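Local coordinates for protein taurine:2-oxoglutarate aminotransferase (Bifidobacterium kashiwanohense PV20-2, PDB 6JIX) that probably transfers the amino group of taurine to 2-oxoglutarate, as a pyridoxal-phosphate-dependent class-III aminotransferase, at residues Y49-S54 with L61-P66; P32-D37 with W42-K47. All coordinates share one frame; numbering follows the deposited sequence.

Interaction 1. Residues Y49-S54 with L61-P66; sequences YTDMSS and LGHELP. With GLU (glutamic acid), chain N.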
ATOM      1  N   TYR A  49      22.549  17.091   6.892  1.00 28.87           N
ATOM      2  CA  TYR A  49      21.589  16.892   7.968  1.00 31.19           C
ATOM      3  C   TYR A  49      21.852  15.531   8.594  1.00 27.50           C
ATOM      4  O   TYR A  49      21.972  14.530   7.882  1.00 30.51           O
ATOM      5  CB  TYR A  49      20.143  17.006   7.441  1.00 28.82           C
ATOM      6  CG  TYR A  49      19.914  18.350   6.787  1.00 31.00           C
ATOM      7  CD1 TYR A  49      19.497  19.458   7.533  1.00 31.13           C
ATOM      8  CD2 TYR A  49      20.199  18.537   5.435  1.00 30.09           C
ATOM      9  CE1 TYR A  49      19.339  20.714   6.937  1.00 32.43           C
ATOM     10  CE2 TYR A  49      20.043  19.785   4.826  1.00 33.25           C
ATOM     11  CZ  TYR A  49      19.616  20.870   5.580  1.00 38.20           C
ATOM     12  OH  TYR A  49      19.466  22.093   4.953  1.00 40.62           O
ATOM     13  N   THR A  50      21.918  15.487   9.919  1.00 25.70           N
ATOM     14  CA  THR A  50      22.066  14.228  10.632  1.00 28.18           C
ATOM     15  C   THR A  50      20.663  13.710  10.900  1.00 31.96           C
ATOM     16  O   THR A  50      19.858  14.383  11.560  1.00 33.67           O
ATOM     17  CB  THR A  50      22.847  14.412  11.941  1.00 30.27           C
ATOM     18  OG1 THR A  50      23.933  15.331  11.740  1.00 29.61           O
ATOM     19  CG2 THR A  50      23.417  13.088  12.434  1.00 25.17           C
ATOM     20  N   ASP A  51      20.376  12.505  10.407  1.00 26.33           N
ATOM     21  CA  ASP A  51      19.005  11.997  10.393  1.00 28.11           C
ATOM     22  C   ASP A  51      18.669  11.404  11.763  1.00 28.05           C
ATOM     23  O   ASP A  51      18.612  10.189  11.969  1.00 25.32           O
ATOM     24  CB  ASP A  51      18.844  10.978   9.274  1.00 26.42           C
ATOM     25  CG  ASP A  51      17.408  10.573   9.061  1.00 32.10           C
ATOM     26  OD1 ASP A  51      16.506  11.240   9.622  1.00 34.06           O
ATOM     27  OD2 ASP A  51      17.187   9.582   8.325  1.00 34.84           O
ATOM     28  N   MET A  52      18.392  12.295  12.713  1.00 26.07           N
ATOM     29  CA  MET A  52      18.115  11.884  14.083  1.00 28.46           C
ATOM     30  C   MET A  52      16.711  11.288  14.283  1.00 30.03           C
ATOM     31  O   MET A  52      16.435  10.742  15.361  1.00 30.24           O
ATOM     32  CB  MET A  52      18.338  13.086  15.007  1.00 26.74           C
ATOM     33  CG  MET A  52      19.787  13.524  15.043  1.00 30.55           C
ATOM     34  SD  MET A  52      20.885  12.177  15.552  1.00 27.96           S
ATOM     35  CE  MET A  52      20.404  12.050  17.286  1.00 31.30           C
ATOM     36  N   SER A  53      15.839  11.323  13.272  1.00 23.64           N
ATOM     37  CA  SER A  53      14.538  10.669  13.347  1.00 27.40           C
ATOM     38  C   SER A  53      14.449   9.453  12.430  1.00 30.61           C
ATOM     39  O   SER A  53      13.357   8.893  12.258  1.00 26.29           O
ATOM     40  CB  SER A  53      13.425  11.652  12.980  1.00 25.46           C
ATOM     41  OG  SER A  53      13.359  11.801  11.566  1.00 23.31           O
ATOM     42  N   SER A  54      15.566   9.044  11.824  1.00 28.47           N
ATOM     43  CA  SER A  54      15.574   7.929  10.882  1.00 26.79           C
ATOM     44  C   SER A  54      14.514   8.114   9.801  1.00 27.52           C
ATOM     45  O   SER A  54      13.846   7.158   9.388  1.00 24.91           O
ATOM     46  CB  SER A  54      15.380   6.603  11.604  1.00 24.13           C
ATOM     47  OG  SER A  54      16.623   6.136  12.063  1.00 27.77           O
ATOM     48  N   LEU A  61      18.781   1.051   9.497  1.00 24.27           N
ATOM     49  CA  LEU A  61      20.196   0.775   9.269  1.00 23.43           C
ATOM     50  C   LEU A  61      20.902   1.916   8.540  1.00 24.98           C
ATOM     51  O   LEU A  61      21.880   1.677   7.819  1.00 24.61           O
ATOM     52  CB  LEU A  61      20.364  -0.530   8.490  1.00 20.51           C
ATOM     53  CG  LEU A  61      19.901  -1.761   9.261  1.00 21.69           C
ATOM     54  CD1 LEU A  61      20.057  -3.021   8.432  1.00 21.89           C
ATOM     55  CD2 LEU A  61      20.692  -1.856  10.562  1.00 24.71           C
ATOM     56  N   GLY A  62      20.437   3.154   8.728  1.00 22.32           N
ATOM     57  CA  GLY A  62      20.999   4.263   8.001  1.00 20.99           C
ATOM     58  C   GLY A  62      20.599   4.204   6.537  1.00 25.04           C
ATOM     59  O   GLY A  62      19.692   3.483   6.129  1.00 24.66           O
ATOM     60  N   HIS A  63      21.307   4.997   5.742  1.00 29.16           N
ATOM     61  CA  HIS A  63      21.041   5.125   4.317  1.00 26.61           C
ATOM     62  C   HIS A  63      22.154   4.483   3.493  1.00 30.14           C
ATOM     63  O   HIS A  63      23.329   4.487   3.880  1.00 30.61           O
ATOM     64  CB  HIS A  63      20.866   6.599   3.954  1.00 27.34           C
ATOM     65  CG  HIS A  63      19.776   7.272   4.733  1.00 31.67           C
ATOM     66  ND1 HIS A  63      18.436   7.050   4.487  1.00 23.76           N
ATOM     67  CD2 HIS A  63      19.829   8.132   5.779  1.00 28.75           C
ATOM     68  CE1 HIS A  63      17.713   7.772   5.324  1.00 28.60           C
ATOM     69  NE2 HIS A  63      18.533   8.436   6.119  1.00 28.59           N
ATOM     70  N   GLU A  64      21.768   3.896   2.361  1.00 31.13           N
ATOM     71  CA  GLU A  64      22.712   3.343   1.387  1.00 31.78           C
ATOM     72  C   GLU A  64      23.599   2.261   1.995  1.00 30.18           C
ATOM     73  O   GLU A  64      24.698   1.995   1.494  1.00 33.41           O
ATOM     74  CB  GLU A  64      23.572   4.441   0.756  1.00 26.80           C
ATOM     75  CG  GLU A  64      22.786   5.359  -0.151  1.00 29.81           C
ATOM     76  CD  GLU A  64      22.435   4.709  -1.462  1.00 28.87           C
ATOM     77  OE1 GLU A  64      23.339   4.604  -2.302  1.00 38.07           O
ATOM     78  OE2 GLU A  64      21.273   4.306  -1.661  1.00 28.95           O
ATOM     79  N   LEU A  65      23.133   1.619   3.057  1.00 27.72           N
ATOM     80  CA  LEU A  65      23.852   0.502   3.623  1.00 27.17           C
ATOM     81  C   LEU A  65      24.194  -0.484   2.515  1.00 24.70           C
ATOM     82  O   LEU A  65      23.284  -1.020   1.878  1.00 29.77           O
ATOM     83  CB  LEU A  65      23.019  -0.186   4.694  1.00 25.54           C
ATOM     84  CG  LEU A  65      23.813  -1.240   5.452  1.00 26.63           C
ATOM     85  CD1 LEU A  65      24.430  -0.612   6.671  1.00 19.31           C
ATOM     86  CD2 LEU A  65      22.918  -2.414   5.815  1.00 26.41           C
ATOM     87  N   PRO A  66      25.471  -0.749   2.261  1.00 30.91           N
ATOM     88  CA  PRO A  66      25.826  -1.615   1.123  1.00 27.72           C
ATOM     89  C   PRO A  66      25.113  -2.960   1.108  1.00 29.46           C
ATOM     90  O   PRO A  66      24.787  -3.455   0.022  1.00 31.47           O
ATOM     91  CB  PRO A  66      27.339  -1.770   1.285  1.00 23.87           C
ATOM     92  CG  PRO A  66      27.752  -0.482   1.939  1.00 27.49           C
ATOM     93  CD  PRO A  66      26.666  -0.216   2.941  1.00 29.15           C
TER
HETATM   94  N   GLU N 501      11.630  15.810   9.455  0.80 37.18           N
HETATM   95  CA  GLU N 501      11.841  14.373   9.461  0.80 34.58           C
HETATM   96  C   GLU N 501      12.950  13.960   8.491  0.80 36.32           C
HETATM   97  O   GLU N 501      14.140  13.711   8.909  0.80 35.48           O
HETATM   98  CB  GLU N 501      10.538  13.719   9.028  0.80 27.26           C
HETATM   99  CG  GLU N 501       9.982  14.450   7.823  0.80 28.14           C
HETATM  100  CD  GLU N 501       8.598  13.938   7.456  0.80 32.87           C
HETATM  101  OE1 GLU N 501       7.789  13.840   8.412  0.80 42.62           O
HETATM  102  OE2 GLU N 501       8.267  13.621   6.257  0.80 29.41           O
HETATM  103  OXT GLU N 501      12.653  13.864   7.275  0.80 27.69           O
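H63 and D51 meet through a single hydrogen bond, and it carries the whole contact. H63 NE2 donates to D51 OD2 at 2.8 Å with an N-H...O angle of 154°. The carboxylate receives it on its anti side, and D51 OD2 sits at the edge of the imidazole, near the ring plane. The carboxylate and ring planes are nearly parallel, 13° apart, and the imidazole meets the oxygen edge-on, slightly out of the carboxylate plane. The first torsion of D51 (chi1 -171°) turns its carboxylate away from the backbone N and out toward H63, in the loop before helix 66-78.

Backbone bonds shape the segment that presents D51. The residue is the centre of an inverse gamma turn, with a weak bond from M52 N to T50 O, and it starts the type I beta turn D51-S54, where S54 N is 3.3 Å from D51 O. In the partner loop, the hydroxyl of Y287 is bonded to G62 O and L65 N, on the two sides of H63 in the sequence.

Toward the bound glutamate the approach is looser. S53 OG lies 3.4 Å from the ligand O atom, and D51 OD1 is 3.5 Å from that same atom. Both residues belong to the glutamate pocket, and the glutamate is also hydrogen-bonded to T409 O, another residue of this pocket.

Each carboxylate oxygen of D51 thus has its own donor, OD2 the imidazole and OD1 the backbone N of L55. This pairing fixes the rotation of the buried carboxylate, and would probably temper its repulsion toward the ligand carboxylate lying beside it.

Interaction 2. Residues P32-D37 with W42-K47; sequences PIKKAD and WDYDGK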
ATOM      1  N   PRO A  32      15.260  20.485  -1.316  1.00 37.67           N
ATOM      2  CA  PRO A  32      15.578  19.369  -2.221  1.00 35.37           C
ATOM      3  C   PRO A  32      16.769  18.547  -1.737  1.00 35.52           C
ATOM      4  O   PRO A  32      17.810  19.112  -1.389  1.00 32.66           O
ATOM      5  CB  PRO A  32      15.871  20.080  -3.544  1.00 33.22           C
ATOM      6  CG  PRO A  32      16.494  21.369  -3.112  1.00 34.18           C
ATOM      7  CD  PRO A  32      15.895  21.737  -1.764  1.00 36.07           C
ATOM      8  N   ILE A  33      16.608  17.225  -1.661  1.00 33.63           N
ATOM      9  CA  ILE A  33      17.632  16.324  -1.148  1.00 27.52           C
ATOM     10  C   ILE A  33      18.255  15.579  -2.317  1.00 30.57           C
ATOM     11  O   ILE A  33      17.546  14.985  -3.145  1.00 30.44           O
ATOM     12  CB  ILE A  33      17.060  15.356  -0.102  1.00 24.30           C
ATOM     13  CG1 ILE A  33      16.617  16.145   1.128  1.00 27.91           C
ATOM     14  CG2 ILE A  33      18.096  14.338   0.310  1.00 20.70           C
ATOM     15  CD1 ILE A  33      17.738  16.840   1.854  1.00 23.19           C
ATOM     16  N   LYS A  34      19.588  15.618  -2.380  1.00 34.18           N
ATOM     17  CA  LYS A  34      20.369  15.131  -3.512  1.00 33.15           C
ATOM     18  C   LYS A  34      20.955  13.750  -3.277  1.00 35.69           C
ATOM     19  O   LYS A  34      21.106  12.980  -4.237  1.00 31.77           O
ATOM     20  CB  LYS A  34      21.493  16.135  -3.827  1.00 32.24           C
ATOM     21  CG  LYS A  34      22.664  15.625  -4.666  1.00 30.61           C
ATOM     22  CD  LYS A  34      23.467  16.809  -5.207  1.00 28.68           C
ATOM     23  CE  LYS A  34      24.314  16.435  -6.410  1.00 23.91           C
ATOM     24  NZ  LYS A  34      25.696  16.085  -5.947  1.00 39.95           N
ATOM     25  N   LYS A  35      21.265  13.418  -2.021  1.00 31.60           N
ATOM     26  CA  LYS A  35      22.004  12.208  -1.698  1.00 29.12           C
ATOM     27  C   LYS A  35      21.793  11.889  -0.223  1.00 28.63           C
ATOM     28  O   LYS A  35      21.547  12.784   0.590  1.00 27.78           O
ATOM     29  CB  LYS A  35      23.495  12.381  -2.040  1.00 28.76           C
ATOM     30  CG  LYS A  35      24.455  11.375  -1.399  1.00 28.40           C
ATOM     31  CD  LYS A  35      24.772  10.212  -2.337  1.00 27.52           C
ATOM     32  CE  LYS A  35      25.026   8.913  -1.567  1.00 26.14           C
ATOM     33  NZ  LYS A  35      25.281   7.731  -2.451  1.00 28.10           N
ATOM     34  N   ALA A  36      21.884  10.602   0.111  1.00 27.03           N
ATOM     35  CA  ALA A  36      21.860  10.148   1.495  1.00 26.83           C
ATOM     36  C   ALA A  36      22.884   9.039   1.672  1.00 29.13           C
ATOM     37  O   ALA A  36      23.163   8.282   0.736  1.00 25.95           O
ATOM     38  CB  ALA A  36      20.477   9.616   1.913  1.00 30.41           C
ATOM     39  N   ASP A  37      23.435   8.948   2.887  1.00 26.78           N
ATOM     40  CA  ASP A  37      24.441   7.939   3.197  1.00 24.90           C
ATOM     41  C   ASP A  37      24.700   7.821   4.705  1.00 28.42           C
ATOM     42  O   ASP A  37      24.905   8.825   5.399  1.00 24.75           O
ATOM     43  CB  ASP A  37      25.738   8.258   2.441  1.00 27.33           C
ATOM     44  CG  ASP A  37      26.828   7.259   2.721  1.00 26.63           C
ATOM     45  OD1 ASP A  37      26.592   6.045   2.539  1.00 24.30           O
ATOM     46  OD2 ASP A  37      27.904   7.694   3.168  1.00 33.67           O
ATOM     47  N   TRP A  42      21.914  15.124   2.283  1.00 25.77           N
ATOM     48  CA  TRP A  42      22.431  16.416   1.849  1.00 24.13           C
ATOM     49  C   TRP A  42      21.457  17.100   0.909  1.00 30.33           C
ATOM     50  O   TRP A  42      20.911  16.464  -0.000  1.00 31.08           O
ATOM     51  CB  TRP A  42      23.787  16.249   1.140  1.00 27.77           C
ATOM     52  CG  TRP A  42      24.903  15.813   2.058  1.00 27.96           C
ATOM     53  CD1 TRP A  42      25.831  16.613   2.672  1.00 26.39           C
ATOM     54  CD2 TRP A  42      25.197  14.473   2.471  1.00 27.11           C
ATOM     55  NE1 TRP A  42      26.672  15.854   3.441  1.00 25.61           N
ATOM     56  CE2 TRP A  42      26.309  14.538   3.335  1.00 27.65           C
ATOM     57  CE3 TRP A  42      24.631  13.224   2.188  1.00 25.27           C
ATOM     58  CZ2 TRP A  42      26.866  13.397   3.920  1.00 29.00           C
ATOM     59  CZ3 TRP A  42      25.188  12.095   2.774  1.00 27.93           C
ATOM     60  CH2 TRP A  42      26.289  12.191   3.631  1.00 26.91           C
ATOM     61  N   ASP A  43      21.291  18.413   1.084  1.00 32.90           N
ATOM     62  CA  ASP A  43      20.552  19.191   0.098  1.00 36.30           C
ATOM     63  C   ASP A  43      21.498  19.552  -1.050  1.00 33.82           C
ATOM     64  O   ASP A  43      22.687  19.235  -1.024  1.00 34.41           O
ATOM     65  CB  ASP A  43      19.913  20.431   0.742  1.00 37.30           C
ATOM     66  CG  ASP A  43      20.939  21.377   1.384  1.00 43.86           C
ATOM     67  OD1 ASP A  43      22.047  21.530   0.808  1.00 42.92           O
ATOM     68  OD2 ASP A  43      20.636  21.973   2.458  1.00 37.04           O
ATOM     69  N   TYR A  44      20.984  20.239  -2.069  1.00 34.82           N
ATOM     70  CA  TYR A  44      21.798  20.445  -3.255  1.00 36.81           C
ATOM     71  C   TYR A  44      22.882  21.501  -3.062  1.00 38.93           C
ATOM     72  O   TYR A  44      23.767  21.615  -3.921  1.00 42.77           O
ATOM     73  CB  TYR A  44      20.914  20.793  -4.449  1.00 34.68           C
ATOM     74  CG  TYR A  44      20.290  19.580  -5.128  1.00 37.02           C
ATOM     75  CD1 TYR A  44      19.121  19.003  -4.631  1.00 39.88           C
ATOM     76  CD2 TYR A  44      20.855  19.021  -6.268  1.00 28.03           C
ATOM     77  CE1 TYR A  44      18.531  17.907  -5.266  1.00 35.93           C
ATOM     78  CE2 TYR A  44      20.279  17.921  -6.899  1.00 28.35           C
ATOM     79  CZ  TYR A  44      19.115  17.370  -6.396  1.00 30.51           C
ATOM     80  OH  TYR A  44      18.533  16.279  -7.007  1.00 28.30           O
ATOM     81  N   ASP A  45      22.832  22.280  -1.978  1.00 41.00           N
ATOM     82  CA  ASP A  45      23.921  23.186  -1.608  1.00 42.08           C
ATOM     83  C   ASP A  45      25.036  22.504  -0.811  1.00 38.53           C
ATOM     84  O   ASP A  45      26.033  23.159  -0.485  1.00 37.91           O
ATOM     85  CB  ASP A  45      23.381  24.383  -0.806  1.00 34.48           C
ATOM     86  CG  ASP A  45      22.222  25.085  -1.502  1.00 43.72           C
ATOM     87  OD1 ASP A  45      22.311  25.303  -2.728  1.00 45.78           O
ATOM     88  OD2 ASP A  45      21.218  25.413  -0.827  1.00 42.88           O
ATOM     89  N   GLY A  46      24.888  21.234  -0.452  1.00 33.76           N
ATOM     90  CA  GLY A  46      25.933  20.555   0.268  1.00 29.24           C
ATOM     91  C   GLY A  46      25.798  20.567   1.777  1.00 36.96           C
ATOM     92  O   GLY A  46      26.649  19.968   2.456  1.00 33.27           O
ATOM     93  N   LYS A  47      24.803  21.266   2.339  1.00 31.14           N
ATOM     94  CA  LYS A  47      24.616  21.217   3.786  1.00 34.72           C
ATOM     95  C   LYS A  47      24.186  19.818   4.212  1.00 33.30           C
ATOM     96  O   LYS A  47      23.366  19.174   3.556  1.00 38.62           O
ATOM     97  CB  LYS A  47      23.594  22.245   4.275  1.00 35.88           C
ATOM     98  CG  LYS A  47      23.754  22.502   5.781  1.00 33.96           C
ATOM     99  CD  LYS A  47      22.465  22.870   6.487  1.00 43.22           C
ATOM    100  CE  LYS A  47      22.737  23.182   7.958  1.00 42.18           C
ATOM    101  NZ  LYS A  47      22.152  24.493   8.362  1.00 45.70           N
TER
HETATM  102  O   HOH W   1      17.516  14.054  -5.840  1.00 23.76           O
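K34 lays its aliphatic chain across one face of the Y44 ring in a CH-pi contact. K34 CB stands 3.5 Å from the ring centroid and 3° off the ring normal; with CG swung opposite the backbone N (chi1 161°), the chain carries on over the CD2 side. P32 comes obliquely to the CD1 rim, on the side of the ring opposite K34, with P32 CB 3.6 Å from Y44 CD1. A water binds Y44 OH (2.7 Å) and donates to I33 O (2.9 Å). Replacing Y44 with an alanine would take away the ring face under K34 CB and is likely to leave a gap beside P32 and the bridging water without its hydroxyl partner.

W42 turns its six-membered ring edge to the strand, CZ3 lying 3.6 Å from D37 N, while the K35 side chain lies beside the indole and points the same way, CG nearest CE3.

These side chains are placed by the antiparallel beta hairpin of strands 33-37 and 40-43. K34 N donates to W42 O at 2.9 Å, nearly straight at 170°, and W42 N returns a bond to K35 O. The pairing slips by one residue between I33-D43 and K35-W42, a beta bulge.

Beyond W42 comes a type I turn, D43-G46. D43 OD1 accepts K47 N from above the carboxylate plane, and D43 OD2 is held by the Y49 hydroxyl. V11 of helix 8-18 touches P32 and Y44, whereas N78 of the second subunit donates to K34 O.

Overall arrangement
Both interactions reach the same four-stranded sheet: interaction 2 pairs strands 33-37 and 40-43, while interaction 1 ties the neighbouring strand 48-51 to the loop before helix 66-78. Interaction 1, some 16 Å from the chain centre, is buried and rests on a single polar pair over 72 Å² beside a ligand. Interaction 2, at about 25 Å, is only partly buried. It spreads 479 Å² over main-chain bonds and aromatic contacts at the sheet's outer strand, where the second subunit also reaches it. Their centres lie 13 Å apart, yet they adjoin directly: H63 CB packs 3.7 Å from A36 CB.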